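Matching sites in solute-binding protein from Thermoactinomyces vulgaris, a protein that binds maltotetraose and, as its name says, cyclo- and maltodextrins, probably delivering them to a membrane sugar transporter (PDB 2ZYO (chain A, 1.55 Å), residues V131-N136 and A244-P249), and in its relative maltose ABC transporter, periplasmic maltose-binding protein from Thermotoga maritima (PDB 2GHA (chain B, 1.60 Å), residues I111-N116 and M225-P230). Both blocks share one frame: the second was fitted to the first on N, CA, C and O of the twelve residues, RMSD 0.20 Å. Numbering follows each deposited sequence.

Structure 1 (2ZYO); sequences VALIYN and AVINGP.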
loop_
_atom_site.group_PDB
_atom_site.type_symbol
_atom_site.label_atom_id
_atom_site.label_comp_id
_atom_site.label_asym_id
_atom_site.label_seq_id
_atom_site.Cartn_x
_atom_site.Cartn_y
_atom_site.Cartn_z
ATOM N N VAL A 131 -0.242 -6.395 -3.053
ATOM C CA VAL A 131 -0.984 -7.522 -3.618
ATOM C C VAL A 131 -0.023 -8.685 -3.853
ATOM O O VAL A 131 1.195 -8.500 -3.924
ATOM C CB VAL A 131 -1.752 -7.172 -4.932
ATOM C CG1 VAL A 131 -2.778 -6.074 -4.686
ATOM C CG2 VAL A 131 -0.803 -6.794 -6.063
ATOM N N ALA A 132 -0.583 -9.884 -3.943
ATOM C CA ALA A 132 0.174 -11.084 -4.287
ATOM C C ALA A 132 -0.813 -12.083 -4.860
ATOM O O ALA A 132 -1.998 -11.765 -5.012
ATOM C CB ALA A 132 0.880 -11.655 -3.059
ATOM N N LEU A 133 -0.337 -13.281 -5.181
ATOM C CA LEU A 133 -1.222 -14.326 -5.680
ATOM C C LEU A 133 -1.812 -15.093 -4.503
ATOM O O LEU A 133 -1.118 -15.875 -3.845
ATOM C CB LEU A 133 -0.487 -15.263 -6.644
ATOM C CG LEU A 133 -1.380 -16.145 -7.523
ATOM C CD1 LEU A 133 -2.115 -15.327 -8.581
ATOM C CD2 LEU A 133 -0.559 -17.246 -8.166
ATOM N N ILE A 134 -3.090 -14.839 -4.230
ATOM C CA ILE A 134 -3.811 -15.544 -3.176
ATOM C C ILE A 134 -4.570 -16.685 -3.831
ATOM O O ILE A 134 -5.311 -16.468 -4.790
ATOM C CB ILE A 134 -4.799 -14.619 -2.430
ATOM C CG1 ILE A 134 -4.078 -13.381 -1.878
ATOM C CG2 ILE A 134 -5.505 -15.381 -1.310
ATOM C CD1 ILE A 134 -5.016 -12.308 -1.324
ATOM N N TYR A 135 -4.383 -17.899 -3.324
ATOM C CA TYR A 135 -4.984 -19.065 -3.962
ATOM C C TYR A 135 -5.706 -20.013 -3.010
ATOM O O TYR A 135 -5.422 -20.052 -1.813
ATOM C CB TYR A 135 -3.965 -19.806 -4.845
ATOM C CG TYR A 135 -2.755 -20.383 -4.137
ATOM C CD1 TYR A 135 -2.701 -21.732 -3.798
ATOM C CD2 TYR A 135 -1.646 -19.586 -3.842
ATOM C CE1 TYR A 135 -1.589 -22.273 -3.163
ATOM C CE2 TYR A 135 -0.528 -20.118 -3.207
ATOM C CZ TYR A 135 -0.505 -21.460 -2.873
ATOM O OH TYR A 135 0.600 -21.989 -2.251
ATOM N N ASN A 136 -6.666 -20.745 -3.567
ATOM C CA ASN A 136 -7.424 -21.750 -2.844
ATOM C C ASN A 136 -6.676 -23.076 -2.931
ATOM O O ASN A 136 -6.560 -23.653 -4.012
ATOM C CB ASN A 136 -8.822 -21.869 -3.466
ATOM C CG ASN A 136 -9.739 -22.816 -2.707
ATOM O OD1 ASN A 136 -9.291 -23.741 -2.030
ATOM N ND2 ASN A 136 -11.041 -22.596 -2.842
ATOM N N ALA A 244 -7.369 -18.818 -7.997
ATOM C CA ALA A 244 -6.436 -17.773 -7.592
ATOM C C ALA A 244 -6.971 -16.375 -7.869
ATOM O O ALA A 244 -7.663 -16.147 -8.863
ATOM C CB ALA A 244 -5.089 -17.967 -8.283
ATOM N N VAL A 245 -6.653 -15.450 -6.967
ATOM C CA VAL A 245 -6.907 -14.029 -7.178
ATOM C C VAL A 245 -5.610 -13.244 -6.991
ATOM O O VAL A 245 -4.649 -13.751 -6.403
ATOM C CB VAL A 245 -8.006 -13.463 -6.224
ATOM C CG1 VAL A 245 -9.324 -14.220 -6.386
ATOM C CG2 VAL A 245 -7.547 -13.479 -4.765
ATOM N N ILE A 246 -5.581 -12.022 -7.516
ATOM C CA ILE A 246 -4.517 -11.081 -7.193
ATOM C C ILE A 246 -5.132 -10.043 -6.262
ATOM O O ILE A 246 -5.995 -9.264 -6.668
ATOM C CB ILE A 246 -3.902 -10.421 -8.451
ATOM C CG1 ILE A 246 -3.275 -11.487 -9.357
ATOM C CG2 ILE A 246 -2.861 -9.372 -8.049
ATOM C CD1 ILE A 246 -2.781 -10.971 -10.690
ATOM N N ASN A 247 -4.706 -10.064 -5.003
ATOM C CA ASN A 247 -5.275 -9.188 -3.986
ATOM C C ASN A 247 -4.315 -9.031 -2.816
ATOM O O ASN A 247 -3.294 -9.715 -2.753
ATOM C CB ASN A 247 -6.625 -9.737 -3.508
ATOM C CG ASN A 247 -7.581 -8.645 -3.058
ATOM O OD1 ASN A 247 -7.227 -7.462 -3.009
ATOM N ND2 ASN A 247 -8.809 -9.040 -2.732
ATOM N N GLY A 248 -4.643 -8.121 -1.902
ATOM C CA GLY A 248 -3.775 -7.821 -0.771
ATOM C C GLY A 248 -4.191 -8.485 0.527
ATOM O O GLY A 248 -5.216 -9.167 0.581
ATOM N N PRO A 249 -3.390 -8.288 1.587
ATOM C CA PRO A 249 -3.592 -8.902 2.903
ATOM C C PRO A 249 -4.917 -8.526 3.569
ATOM O O PRO A 249 -5.391 -9.253 4.445
ATOM C CB PRO A 249 -2.410 -8.373 3.725
ATOM C CG PRO A 249 -1.952 -7.155 3.006
ATOM C CD PRO A 249 -2.189 -7.435 1.562
#
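The phenol ring of Y135 extends past the paired strand, and CB makes the contact, 4.1 Å from A244 CB. At the other end CB of N247 lies 3.7 Å from I134 CD1; in its amide OD1 takes a weak bond from G248 N and a hydrogen bond with Y176 OH, and ND2 bonds to Y255 OH. Strands 132-136 and 244-247 pair antiparallel in a mixed sheet of the periplasmic-binding-protein fold, flanked by strands 262-265 and 165-169; the side chain of N247 is about 6 Å from a bound glucose unit. A132 N hydrogen-bonds N247 O at 3.0 Å, one of the backbone bonds of the pair. V131 crosses I246, CG2 to CG2 3.9 Å, while CG1, anti to the carbonyl carbon (chi1 -61°), faces G248 N. V245 CG2 packs 3.8 Å from I134 CB. A244 CB lies 4.0 Å from L133 CD1.

Structure 2 (2GHA); sequences IALIYN and MIINGP.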
loop_
_atom_site.group_PDB
_atom_site.type_symbol
_atom_site.label_atom_id
_atom_site.label_comp_id
_atom_site.label_asym_id
_atom_site.label_seq_id
_atom_site.Cartn_x
_atom_site.Cartn_y
_atom_site.Cartn_z
ATOM N N ILE B 111 -0.167 -6.365 -3.028
ATOM C CA ILE B 111 -0.999 -7.433 -3.528
ATOM C C ILE B 111 -0.085 -8.593 -3.927
ATOM O O ILE B 111 1.143 -8.418 -4.136
ATOM C CB ILE B 111 -1.951 -7.016 -4.700
ATOM C CG1 ILE B 111 -1.172 -6.547 -5.926
ATOM C CG2 ILE B 111 -2.966 -5.954 -4.207
ATOM C CD1 ILE B 111 -2.062 -5.979 -7.028
ATOM N N ALA B 112 -0.683 -9.767 -3.998
ATOM C CA ALA B 112 0.041 -11.008 -4.216
ATOM C C ALA B 112 -0.954 -12.003 -4.796
ATOM O O ALA B 112 -2.133 -11.695 -4.921
ATOM C CB ALA B 112 0.605 -11.499 -2.930
ATOM N N LEU B 113 -0.465 -13.177 -5.148
ATOM C CA LEU B 113 -1.325 -14.270 -5.536
ATOM C C LEU B 113 -1.891 -14.927 -4.291
ATOM O O LEU B 113 -1.139 -15.426 -3.437
ATOM C CB LEU B 113 -0.541 -15.321 -6.320
ATOM C CG LEU B 113 -1.392 -16.403 -6.999
ATOM C CD1 LEU B 113 -2.102 -15.843 -8.215
ATOM C CD2 LEU B 113 -0.485 -17.589 -7.368
ATOM N N ILE B 114 -3.214 -14.952 -4.194
ATOM C CA ILE B 114 -3.888 -15.673 -3.128
ATOM C C ILE B 114 -4.582 -16.816 -3.828
ATOM O O ILE B 114 -5.287 -16.614 -4.824
ATOM C CB ILE B 114 -4.880 -14.760 -2.357
ATOM C CG1 ILE B 114 -4.125 -13.529 -1.847
ATOM C CG2 ILE B 114 -5.539 -15.530 -1.179
ATOM C CD1 ILE B 114 -5.041 -12.503 -1.202
ATOM N N TYR B 115 -4.375 -18.030 -3.325
ATOM C CA TYR B 115 -4.884 -19.204 -4.035
ATOM C C TYR B 115 -5.579 -20.162 -3.071
ATOM O O TYR B 115 -5.252 -20.219 -1.882
ATOM C CB TYR B 115 -3.765 -19.867 -4.840
ATOM C CG TYR B 115 -2.632 -20.391 -4.007
ATOM C CD1 TYR B 115 -2.552 -21.738 -3.680
ATOM C CD2 TYR B 115 -1.639 -19.544 -3.527
ATOM C CE1 TYR B 115 -1.521 -22.232 -2.899
ATOM C CE2 TYR B 115 -0.597 -20.028 -2.730
ATOM C CZ TYR B 115 -0.536 -21.379 -2.420
ATOM O OH TYR B 115 0.510 -21.820 -1.617
ATOM N N ASN B 116 -6.612 -20.826 -3.567
ATOM C CA ASN B 116 -7.401 -21.764 -2.804
ATOM C C ASN B 116 -6.785 -23.130 -3.034
ATOM O O ASN B 116 -6.841 -23.662 -4.149
ATOM C CB ASN B 116 -8.863 -21.697 -3.256
ATOM C CG ASN B 116 -9.811 -22.623 -2.451
ATOM O OD1 ASN B 116 -9.412 -23.685 -1.967
ATOM N ND2 ASN B 116 -11.080 -22.222 -2.342
ATOM N N MET B 225 -7.729 -18.770 -7.919
ATOM C CA MET B 225 -6.585 -17.870 -7.786
ATOM C C MET B 225 -7.034 -16.431 -7.988
ATOM O O MET B 225 -7.784 -16.133 -8.926
ATOM C CB MET B 225 -5.541 -18.179 -8.863
ATOM C CG MET B 225 -4.850 -19.545 -8.716
ATOM S SD MET B 225 -3.686 -19.952 -10.041
ATOM C CE MET B 225 -4.794 -20.110 -11.434
ATOM N N ILE B 226 -6.494 -15.540 -7.171
ATOM C CA ILE B 226 -6.715 -14.098 -7.347
ATOM C C ILE B 226 -5.448 -13.311 -7.074
ATOM O O ILE B 226 -4.481 -13.856 -6.536
ATOM C CB ILE B 226 -7.834 -13.559 -6.429
ATOM C CG1 ILE B 226 -7.448 -13.676 -4.951
ATOM C CG2 ILE B 226 -9.181 -14.270 -6.707
ATOM C CD1 ILE B 226 -8.473 -13.012 -3.982
ATOM N N ILE B 227 -5.452 -12.047 -7.502
ATOM C CA ILE B 227 -4.379 -11.124 -7.124
ATOM C C ILE B 227 -5.029 -10.060 -6.260
ATOM O O ILE B 227 -5.822 -9.252 -6.751
ATOM C CB ILE B 227 -3.663 -10.491 -8.320
ATOM C CG1 ILE B 227 -2.885 -11.568 -9.102
ATOM C CG2 ILE B 227 -2.703 -9.388 -7.839
ATOM C CD1 ILE B 227 -2.232 -11.109 -10.343
ATOM N N ASN B 228 -4.697 -10.102 -4.970
ATOM C CA ASN B 228 -5.307 -9.240 -3.955
ATOM C C ASN B 228 -4.329 -9.094 -2.791
ATOM O O ASN B 228 -3.289 -9.753 -2.773
ATOM C CB ASN B 228 -6.648 -9.834 -3.484
ATOM C CG ASN B 228 -7.608 -8.787 -2.890
ATOM O OD1 ASN B 228 -7.285 -7.594 -2.814
ATOM N ND2 ASN B 228 -8.779 -9.242 -2.458
ATOM N N GLY B 229 -4.668 -8.202 -1.868
ATOM C CA GLY B 229 -3.797 -7.826 -0.779
ATOM C C GLY B 229 -4.166 -8.447 0.571
ATOM O O GLY B 229 -5.188 -9.142 0.752
ATOM N N PRO B 230 -3.327 -8.166 1.572
ATOM C CA PRO B 230 -3.501 -8.792 2.885
ATOM C C PRO B 230 -4.768 -8.375 3.626
ATOM O O PRO B 230 -5.209 -9.074 4.553
ATOM C CB PRO B 230 -2.225 -8.385 3.634
ATOM C CG PRO B 230 -1.785 -7.125 2.999
ATOM C CD PRO B 230 -2.141 -7.286 1.536
#
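The phenol ring of Y115 extends past the paired strand, and CB makes the contact, 4.0 Å from M225 CG. At the other end CB of N228 lies 3.9 Å from I114 CD1; in its amide OD1 takes a weak bond from G229 N, and ND2 bonds to Y236 OH and Y211 OH. A112 N hydrogen-bonds N228 O at 2.9 Å, one of the backbone bonds of the pair. I111 crosses I227: with CG1 between the backbone N and the carbonyl carbon (chi1 62°), its CD1 comes within 3.6 Å of I227 CG2, and CG2 faces G229 N. I226 CG1 packs 3.8 Å from I114 CB. M225 CB lies 4.2 Å from L113 CD1, and its chain, bent at chi3 (-67°), runs on to L130, I133 and A134 of helix 127-140.

Comparison
The backbone ladder is kept: A132(A) N to N247(A) O is 3.0 Å and A112(B) N to N228(B) O 2.9 Å, and the bonds between I134(A) and V245(A) recur between I114(B) and I226(B). The CA atoms coincide within the error, and I134(A), Y135(A), I246(A) and N247(A) keep their places with their counterparts; the differences lie in the exchanged side chains. At V245(A) against I226(B) the branches match: CG2 of V245(A) and CG1 of I226(B) are 0.3 Å apart, CG1 of V245(A) and CG2 of I226(B) 0.4 Å apart. At V131(A) against I111(B), CG2 of V131(A) and CG1 of I111(B) are 0.5 Å apart after superposition, as are CG1 of V131(A) and CG2 of I111(B); V131(A) touches I246(A) and G248(A), I111(B) likewise I227(B) and G229(B). I111(B) adds CD1, which has no counterpart and lies 3.6 Å from I227(B) CG2, extending the apolar surface there. The largest exchange is A244(A) against M225(B): the CB atoms stand 0.8 Å apart, and the touches on L133(A) and Y135(A), or L113(B) and Y115(B), are kept. CG, SD and CE of M225(B) have no counterpart and lengthen the apolar chain on the side of the sheet that carries Y115(B) and L113(B).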